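Local atomic coordinates of uncharacterized protein (Legionella pneumophila subsp. pneumophila str. Philadelphia 1, PDB entry 4RXV), a protein that is of unknown function but probably acts as an effector of this intracellular pathogen, its N-terminal part here resembling clan CA (papain-like) peptidases of the RavJ family. Residues Q8-K20 with V175-I187. Numbering follows the deposited sequence.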
loop_
_atom_site.group_PDB
_atom_site.type_symbol
_atom_site.label_atom_id
_atom_site.label_comp_id
_atom_site.label_asym_id
_atom_site.label_seq_id
_atom_site.Cartn_x
_atom_site.Cartn_y
_atom_site.Cartn_z
ATOM N N GLN A 8 -7.303 9.839 11.615
ATOM C CA GLN A 8 -7.027 8.616 12.378
ATOM C C GLN A 8 -6.622 7.461 11.466
ATOM O O GLN A 8 -5.832 6.630 11.867
ATOM C CB GLN A 8 -8.207 8.207 13.265
ATOM C CG GLN A 8 -8.231 8.892 14.642
ATOM C CD GLN A 8 -8.279 10.389 14.542
ATOM O OE1 GLN A 8 -9.267 10.962 14.066
ATOM N NE2 GLN A 8 -7.218 11.043 14.994
ATOM N N ILE A 9 -7.174 7.409 10.254
ATOM C CA ILE A 9 -6.779 6.386 9.289
ATOM C C ILE A 9 -5.318 6.629 8.902
ATOM O O ILE A 9 -4.484 5.695 8.872
ATOM C CB ILE A 9 -7.694 6.387 8.059
ATOM C CG1 ILE A 9 -9.137 6.095 8.477
ATOM C CG2 ILE A 9 -7.197 5.363 7.034
ATOM C CD1 ILE A 9 -10.133 6.207 7.351
ATOM N N GLN A 10 -4.979 7.879 8.624
ATOM C CA GLN A 10 -3.610 8.215 8.274
ATOM C C GLN A 10 -2.653 7.886 9.411
ATOM O O GLN A 10 -1.563 7.359 9.188
ATOM C CB GLN A 10 -3.520 9.688 7.888
ATOM C CG GLN A 10 -2.148 10.148 7.466
ATOM C CD GLN A 10 -2.188 11.569 6.993
ATOM O OE1 GLN A 10 -2.345 11.855 5.800
ATOM N NE2 GLN A 10 -2.139 12.473 7.924
ATOM N N GLU A 11 -3.055 8.178 10.642
ATOM C CA GLU A 11 -2.221 7.856 11.792
ATOM C C GLU A 11 -1.977 6.352 11.893
ATOM O O GLU A 11 -0.858 5.928 12.146
ATOM C CB GLU A 11 -2.829 8.399 13.078
ATOM C CG GLU A 11 -2.676 9.906 13.221
ATOM C CD GLU A 11 -1.207 10.373 13.160
ATOM O OE1 GLU A 11 -0.334 9.665 13.738
ATOM O OE2 GLU A 11 -0.918 11.433 12.520
ATOM N N ARG A 12 -3.014 5.542 11.673
ATOM C CA ARG A 12 -2.867 4.092 11.702
ATOM C C ARG A 12 -1.843 3.642 10.638
ATOM O O ARG A 12 -1.035 2.751 10.890
ATOM C CB ARG A 12 -4.205 3.407 11.462
ATOM C CG ARG A 12 -4.110 1.895 11.280
ATOM C CD ARG A 12 -3.609 1.188 12.540
ATOM N NE ARG A 12 -3.452 -0.245 12.358
ATOM C CZ ARG A 12 -2.329 -0.827 11.977
ATOM N NH1 ARG A 12 -1.259 -0.112 11.681
ATOM N NH2 ARG A 12 -2.292 -2.134 11.874
ATOM N N LEU A 13 -1.898 4.227 9.449
ATOM C CA LEU A 13 -0.962 3.869 8.387
ATOM C C LEU A 13 0.450 4.369 8.706
ATOM O O LEU A 13 1.426 3.683 8.375
ATOM C CB LEU A 13 -1.476 4.446 7.066
ATOM C CG LEU A 13 -2.769 3.810 6.558
ATOM C CD1 LEU A 13 -3.455 4.696 5.538
ATOM C CD2 LEU A 13 -2.505 2.414 5.956
ATOM N N LYS A 14 0.573 5.531 9.338
ATOM C CA LYS A 14 1.880 6.026 9.760
ATOM C C LYS A 14 2.568 5.049 10.729
ATOM O O LYS A 14 3.785 4.928 10.737
ATOM C CB LYS A 14 1.766 7.439 10.352
ATOM C CG LYS A 14 1.563 8.497 9.313
ATOM C CD LYS A 14 1.174 9.839 9.871
ATOM C CE LYS A 14 2.189 10.392 10.816
ATOM N NZ LYS A 14 1.812 11.767 11.223
ATOM N N GLN A 15 1.788 4.340 11.549
ATOM C CA GLN A 15 2.349 3.383 12.485
ATOM C C GLN A 15 3.131 2.287 11.781
ATOM O O GLN A 15 3.962 1.646 12.415
ATOM C CB GLN A 15 1.266 2.772 13.363
ATOM C CG GLN A 15 0.651 3.756 14.329
ATOM C CD GLN A 15 -0.489 3.170 15.105
ATOM O OE1 GLN A 15 -1.640 3.417 14.805
ATOM N NE2 GLN A 15 -0.171 2.396 16.115
ATOM N N GLU A 16 2.858 2.034 10.496
ATOM C CA GLU A 16 3.545 0.987 9.775
ATOM C C GLU A 16 4.951 1.370 9.342
ATOM O O GLU A 16 5.707 0.512 8.914
ATOM C CB GLU A 16 2.712 0.537 8.564
ATOM C CG GLU A 16 1.405 -0.084 8.988
ATOM C CD GLU A 16 1.622 -1.246 9.937
ATOM O OE1 GLU A 16 2.199 -2.263 9.513
ATOM O OE2 GLU A 16 1.233 -1.143 11.111
ATOM N N GLN A 17 5.288 2.644 9.458
ATOM C CA GLN A 17 6.635 3.139 9.116
ATOM C C GLN A 17 7.045 2.678 7.709
ATOM O O GLN A 17 8.139 2.130 7.492
ATOM C CB GLN A 17 7.660 2.727 10.171
ATOM C CG GLN A 17 7.343 3.342 11.539
ATOM C CD GLN A 17 7.429 4.868 11.531
ATOM O OE1 GLN A 17 8.493 5.409 11.247
ATOM N NE2 GLN A 17 6.358 5.552 11.924
ATOM N N TYR A 18 6.188 2.952 6.737
ATOM C CA TYR A 18 6.425 2.507 5.360
ATOM C C TYR A 18 7.707 3.100 4.769
ATOM O O TYR A 18 8.312 2.494 3.887
ATOM C CB TYR A 18 5.225 2.865 4.508
ATOM C CG TYR A 18 3.997 2.010 4.769
ATOM C CD1 TYR A 18 4.065 0.634 4.719
ATOM C CD2 TYR A 18 2.753 2.585 5.009
ATOM C CE1 TYR A 18 2.940 -0.161 4.897
ATOM C CE2 TYR A 18 1.627 1.806 5.202
ATOM C CZ TYR A 18 1.718 0.422 5.138
ATOM O OH TYR A 18 0.562 -0.308 5.279
ATOM N N GLN A 19 8.114 4.275 5.253
ATOM C CA GLN A 19 9.332 4.889 4.770
ATOM C C GLN A 19 10.589 4.089 5.093
ATOM O O GLN A 19 11.643 4.340 4.512
ATOM C CB GLN A 19 9.471 6.320 5.281
ATOM C CG GLN A 19 9.910 6.514 6.716
ATOM C CD GLN A 19 8.855 6.277 7.753
ATOM O OE1 GLN A 19 7.737 5.831 7.481
ATOM N NE2 GLN A 19 9.220 6.566 8.989
ATOM N N LYS A 20 10.486 3.150 6.008
ATOM C CA LYS A 20 11.621 2.337 6.427
ATOM C C LYS A 20 11.767 1.049 5.648
ATOM O O LYS A 20 12.768 0.357 5.788
ATOM C CB LYS A 20 11.548 2.049 7.943
ATOM C CG LYS A 20 11.414 3.274 8.814
ATOM C CD LYS A 20 12.544 4.233 8.741
ATOM C CE LYS A 20 12.275 5.422 9.654
ATOM N NZ LYS A 20 13.201 6.535 9.702
ATOM N N VAL A 175 5.425 6.355 0.005
ATOM C CA VAL A 175 6.088 6.689 1.266
ATOM C C VAL A 175 7.475 6.028 1.337
ATOM O O VAL A 175 8.452 6.651 1.757
ATOM C CB VAL A 175 5.200 6.298 2.451
ATOM C CG1 VAL A 175 5.877 6.653 3.790
ATOM C CG2 VAL A 175 3.871 7.034 2.353
ATOM N N GLY A 176 7.575 4.785 0.880
ATOM C CA GLY A 176 8.870 4.139 0.705
ATOM C C GLY A 176 9.804 4.921 -0.200
ATOM O O GLY A 176 11.022 4.974 0.014
ATOM N N MET A 177 9.231 5.583 -1.193
ATOM C CA MET A 177 9.919 6.407 -2.186
ATOM C C MET A 177 10.088 7.858 -1.711
ATOM O O MET A 177 10.476 8.714 -2.509
ATOM C CB MET A 177 9.185 6.361 -3.520
ATOM C CG MET A 177 9.196 4.968 -4.167
ATOM S SD MET A 177 10.840 4.440 -4.709
ATOM C CE MET A 177 11.035 5.432 -6.184
ATOM N N GLY A 178 9.884 8.115 -0.424
ATOM C CA GLY A 178 10.267 9.375 0.172
ATOM C C GLY A 178 9.180 10.423 0.280
ATOM O O GLY A 178 9.442 11.472 0.857
ATOM N N HIS A 179 7.981 10.159 -0.222
ATOM C CA HIS A 179 6.899 11.128 -0.131
ATOM C C HIS A 179 6.268 11.096 1.256
ATOM O O HIS A 179 6.202 10.053 1.887
ATOM C CB HIS A 179 5.862 10.870 -1.221
ATOM C CG HIS A 179 6.426 11.039 -2.594
ATOM N ND1 HIS A 179 6.393 12.238 -3.262
ATOM C CD2 HIS A 179 7.081 10.173 -3.405
ATOM C CE1 HIS A 179 6.989 12.104 -4.433
ATOM N NE2 HIS A 179 7.445 10.866 -4.535
ATOM N N PRO A 180 5.804 12.245 1.745
ATOM C CA PRO A 180 5.213 12.271 3.081
ATOM C C PRO A 180 3.813 11.657 3.136
ATOM O O PRO A 180 3.137 11.514 2.110
ATOM C CB PRO A 180 5.125 13.769 3.385
ATOM C CG PRO A 180 4.990 14.402 2.027
ATOM C CD PRO A 180 5.838 13.573 1.112
ATOM N N PRO A 181 3.348 11.319 4.344
ATOM C CA PRO A 181 1.996 10.765 4.480
ATOM C C PRO A 181 0.928 11.634 3.831
ATOM O O PRO A 181 -0.081 11.109 3.339
ATOM C CB PRO A 181 1.819 10.642 6.013
ATOM C CG PRO A 181 3.204 10.507 6.545
ATOM C CD PRO A 181 4.056 11.361 5.633
ATOM N N GLU A 182 1.114 12.942 3.866
ATOM C CA GLU A 182 0.104 13.859 3.349
ATOM C C GLU A 182 -0.027 13.797 1.826
ATOM O O GLU A 182 -0.936 14.387 1.260
ATOM C CB GLU A 182 0.401 15.280 3.793
ATOM C CG GLU A 182 0.311 15.482 5.291
ATOM C CD GLU A 182 1.534 15.013 6.062
ATOM O OE1 GLU A 182 2.592 14.683 5.466
ATOM O OE2 GLU A 182 1.448 15.024 7.313
ATOM N N GLN A 183 0.905 13.108 1.175
ATOM C CA GLN A 183 0.838 12.870 -0.262
ATOM C C GLN A 183 0.533 11.427 -0.624
ATOM O O GLN A 183 0.564 11.085 -1.800
ATOM C CB GLN A 183 2.159 13.257 -0.920
ATOM C CG GLN A 183 2.396 14.743 -0.940
ATOM C CD GLN A 183 3.708 15.119 -1.599
ATOM O OE1 GLN A 183 4.424 14.269 -2.131
ATOM N NE2 GLN A 183 4.034 16.410 -1.559
ATOM N N ALA A 184 0.224 10.577 0.359
ATOM C CA ALA A 184 0.170 9.141 0.081
ATOM C C ALA A 184 -0.732 8.314 0.969
ATOM O O ALA A 184 -1.168 7.261 0.524
ATOM C CB ALA A 184 1.576 8.570 0.150
ATOM N N LEU A 185 -0.956 8.695 2.214
ATOM C CA LEU A 185 -1.637 7.821 3.178
ATOM C C LEU A 185 -3.006 8.403 3.554
ATOM O O LEU A 185 -3.129 9.209 4.488
ATOM C CB LEU A 185 -0.780 7.577 4.417
ATOM C CG LEU A 185 0.580 6.904 4.155
ATOM C CD1 LEU A 185 1.359 6.720 5.437
ATOM C CD2 LEU A 185 0.423 5.557 3.417
ATOM N N ALA A 186 -4.036 7.942 2.838
ATOM C CA ALA A 186 -5.436 8.279 3.058
ATOM C C ALA A 186 -5.699 9.748 2.756
ATOM O O ALA A 186 -6.110 10.524 3.628
ATOM C CB ALA A 186 -5.885 7.884 4.446
ATOM N N ILE A 187 -5.447 10.121 1.500
ATOM C CA ILE A 187 -5.580 11.496 1.054
ATOM C C ILE A 187 -6.376 11.578 -0.247
ATOM O O ILE A 187 -6.441 10.625 -1.019
ATOM C CB ILE A 187 -4.177 12.210 0.888
ATOM C CG1 ILE A 187 -3.400 11.881 -0.428
ATOM C CG2 ILE A 187 -3.305 11.995 2.115
ATOM C CD1 ILE A 187 -3.030 10.485 -0.665
HETATM O O HOH W 1 2.678 13.276 9.008
#
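The backbones run in opposite directions and meet at two ends: Gln10 CA lies 5.5 Å from Leu185 CA and Gln19 CA 4.2 Å from Gly176 CA, so that helix 6-14 and the turn after it pack against the end of helix 172-176 and the chain that follows it in the RavJ peptidase domain. A Schellman motif with Gly178 at its C-prime position ends helix 172-176, and Ala186 and Ile187 form a G1 beta bulge, both facing Ile169 of strand 168-170. Leu185 is central. Its CD1 packs 4.0 Å from Leu13 CB, while CD2 meets Tyr18 CD2 obliquely, and the extended alkyl chain of Gln10 lies over its carbonyl, Gln10 CG 3.3 Å from Leu185 O. The Tyr18 hydroxyl is hydrogen-bonded to His108 and Ser109 of helix 105-114. Beyond Leu13, Ile9 holds CG2 anti to the backbone N, which brings this methyl to within 3.8 Å of Ala186 CB. At the far end, Val175 CG1 fits against Tyr18 CB and the backbone N of Gln19. The aliphatic part of Lys14 crosses the Pro181 ring at about a right angle, CG 3.8 Å from Pro181 CG, before a bend at chi3 (59°) carries the amine onward. There NZ forms a salt bridge with Glu11 and donates to a water 2.8 Å away, which in turn donates to Glu182 OE2 at 2.7 Å.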